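Local coordinates for protein carbohydrate binding module (Cellvibrio japonicus, PDB 2XHH) that probably binds xylan and related polysaccharides in a calcium-dependent manner, as a family 60 carbohydrate-binding module, at residues T24-W29 with A40-T45. Sequence-based numbering, arbitrary orientation. Where two conformers were deposited one is given.
With LMR ((2S)-2-hydroxybutanedioic acid), chain B.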
loop_
_atom_site.group_PDB
_atom_site.type_symbol
_atom_site.label_atom_id
_atom_site.label_comp_id
_atom_site.label_asym_id
_atom_site.label_seq_id
_atom_site.Cartn_x
_atom_site.Cartn_y
_atom_site.Cartn_z
ATOM N N THR A 24 12.716 3.113 1.144
ATOM C CA THR A 24 12.858 4.428 0.520
ATOM C C THR A 24 11.504 4.942 0.060
ATOM O O THR A 24 10.807 4.271 -0.669
ATOM C CB THR A 24 13.776 4.333 -0.694
ATOM O OG1 THR A 24 15.055 3.862 -0.255
ATOM C CG2 THR A 24 13.933 5.698 -1.400
ATOM N N THR A 25 11.139 6.148 0.465
ATOM C CA THR A 25 9.897 6.731 -0.007
ATOM C C THR A 25 10.122 7.256 -1.398
ATOM O O THR A 25 10.881 8.209 -1.588
ATOM C CB THR A 25 9.427 7.869 0.899
ATOM O OG1 THR A 25 9.235 7.355 2.221
ATOM C CG2 THR A 25 8.122 8.473 0.365
ATOM N N VAL A 26 9.468 6.634 -2.375
ATOM C CA VAL A 26 9.673 7.016 -3.764
ATOM C C VAL A 26 8.645 8.052 -4.224
ATOM O O VAL A 26 8.945 8.868 -5.095
ATOM C CB VAL A 26 9.698 5.802 -4.724
ATOM C CG1 VAL A 26 10.804 4.822 -4.350
ATOM C CG2 VAL A 26 8.391 5.127 -4.750
ATOM N N GLN A 27 7.470 8.057 -3.612
ATOM C CA GLN A 27 6.426 9.032 -3.939
ATOM C C GLN A 27 5.429 9.111 -2.796
ATOM O O GLN A 27 5.208 8.126 -2.089
ATOM C CB GLN A 27 5.713 8.623 -5.233
ATOM C CG GLN A 27 4.706 9.597 -5.781
ATOM C CD GLN A 27 5.316 10.913 -6.126
ATOM O OE1 GLN A 27 5.162 11.889 -5.396
ATOM N NE2 GLN A 27 6.034 10.954 -7.227
ATOM N N THR A 28 4.836 10.298 -2.656
ATOM C CA THR A 28 3.775 10.589 -1.690
ATOM C C THR A 28 2.618 11.283 -2.393
ATOM O O THR A 28 2.829 12.171 -3.225
ATOM C CB THR A 28 4.298 11.466 -0.526
ATOM O OG1 THR A 28 5.389 10.793 0.135
ATOM C CG2 THR A 28 3.186 11.781 0.475
ATOM N N TRP A 29 1.401 10.884 -2.035
ATOM C CA TRP A 29 0.161 11.438 -2.592
ATOM C C TRP A 29 -0.850 11.743 -1.498
ATOM O O TRP A 29 -0.991 10.990 -0.536
ATOM C CB TRP A 29 -0.516 10.453 -3.539
ATOM C CG TRP A 29 0.293 9.998 -4.705
ATOM C CD1 TRP A 29 0.510 10.672 -5.871
ATOM C CD2 TRP A 29 0.942 8.735 -4.844
ATOM N NE1 TRP A 29 1.274 9.913 -6.719
ATOM C CE2 TRP A 29 1.551 8.716 -6.114
ATOM C CE3 TRP A 29 1.078 7.612 -4.013
ATOM C CZ2 TRP A 29 2.281 7.619 -6.571
ATOM C CZ3 TRP A 29 1.805 6.539 -4.467
ATOM C CH2 TRP A 29 2.392 6.544 -5.736
ATOM N N ALA A 40 3.886 5.489 -10.058
ATOM C CA ALA A 40 5.272 5.891 -9.894
ATOM C C ALA A 40 6.154 4.817 -10.532
ATOM O O ALA A 40 5.703 3.724 -10.790
ATOM C CB ALA A 40 5.628 6.062 -8.407
ATOM N N SER A 41 7.399 5.196 -10.806
ATOM C CA SER A 41 8.407 4.262 -11.278
ATOM C C SER A 41 9.674 4.405 -10.459
ATOM O O SER A 41 9.994 5.484 -9.968
ATOM C CB SER A 41 8.714 4.465 -12.764
ATOM O OG SER A 41 9.085 5.805 -13.030
ATOM N N THR A 42 10.376 3.290 -10.308
ATOM C CA THR A 42 11.606 3.247 -9.556
ATOM C C THR A 42 12.472 2.064 -9.997
ATOM O O THR A 42 11.957 1.013 -10.371
ATOM C CB THR A 42 11.340 3.108 -8.033
ATOM O OG1 THR A 42 12.593 3.102 -7.339
ATOM C CG2 THR A 42 10.544 1.821 -7.698
ATOM N N SER A 43 13.790 2.280 -9.941
ATOM C CA SER A 43 14.781 1.230 -10.168
ATOM C C SER A 43 14.993 0.360 -8.934
ATOM O O SER A 43 15.608 -0.727 -9.019
ATOM C CB SER A 43 16.111 1.856 -10.566
ATOM O OG SER A 43 15.928 2.692 -11.685
ATOM N N LEU A 44 14.497 0.831 -7.789
ATOM C CA LEU A 44 14.602 0.073 -6.541
ATOM C C LEU A 44 13.761 -1.193 -6.601
ATOM O O LEU A 44 12.756 -1.215 -7.287
ATOM C CB LEU A 44 14.176 0.934 -5.370
ATOM C CG LEU A 44 15.024 2.194 -5.104
ATOM C CD1 LEU A 44 14.389 3.077 -3.998
ATOM C CD2 LEU A 44 16.482 1.808 -4.782
ATOM N N THR A 45 14.214 -2.268 -5.947
ATOM C CA THR A 45 13.489 -3.547 -6.039
ATOM C C THR A 45 13.110 -4.163 -4.700
ATOM O O THR A 45 12.600 -5.317 -4.645
ATOM C CB THR A 45 14.251 -4.619 -6.835
ATOM O OG1 THR A 45 15.546 -4.804 -6.256
ATOM C CG2 THR A 45 14.338 -4.252 -8.324
HETATM C C1 LMR B . 18.746 4.571 -16.235
HETATM O O1A LMR B . 18.402 5.712 -15.853
HETATM O O1B LMR B . 19.931 4.321 -16.534
HETATM C C2 LMR B . 17.735 3.476 -16.293
HETATM O O2 LMR B . 18.237 2.365 -17.019
HETATM C C3 LMR B . 17.445 3.124 -14.841
HETATM C C4 LMR B . 16.331 2.123 -14.784
HETATM O O4A LMR B . 15.257 2.362 -15.380
HETATM O O4B LMR B . 16.495 1.057 -14.155
#
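Two antiparallel sheets face each other in this beta-sandwich module, and along one side of the sandwich an outermost strand of one sheet, through 24-29, meets the end of strand 36-42 of the other and the loop after it. The axes of strands 24-29 and 40-42 approach to 7.5 Å, their directions differ by 169°, nearly antiparallel, and no hydrogen bond joins the segments. At one end, CD1 of Leu-44 lies 3.6 Å from CB of Thr-24 and also touches CG2, while the Leu-44 and Val-26 side chains slide past each other in opposite directions. A long branched side chain suits this place, since the backbones are widely separated here, and Leu-44 also rests on Val-21 of strand 16-21, which pairs with 24-30. In the conformer given, Val-26 CG1, placed anti to the carbonyl carbon (chi1 -59°), packs 3.9 Å from OG1 of Thr-42, the two side chains crossing nearly perpendicularly. That hydroxyl, anti to its own N, accepts a hydrogen bond from Leu-44 N (3.0 Å), an ST turn that shapes the chain as it leaves the strand. Val-26 and Gln-27 both face Leu-19 in a classic beta bulge, which lets consecutive side chains point toward the opposing segment. Within the turn, one conformer of Ser-43 makes a weak hydrogen bond through OG to O4B of the bound malate; the malate is also hydrogen-bonded to Ser-1 N. At the other end the small methyl of Ala-40 rests against Gln-27 CB and approaches the Trp-29 ring obliquely, with its CB 4.1 Å from CZ2. Gln-27 CG covers one face of that indole toward its rim, 3.1 Å above the plane.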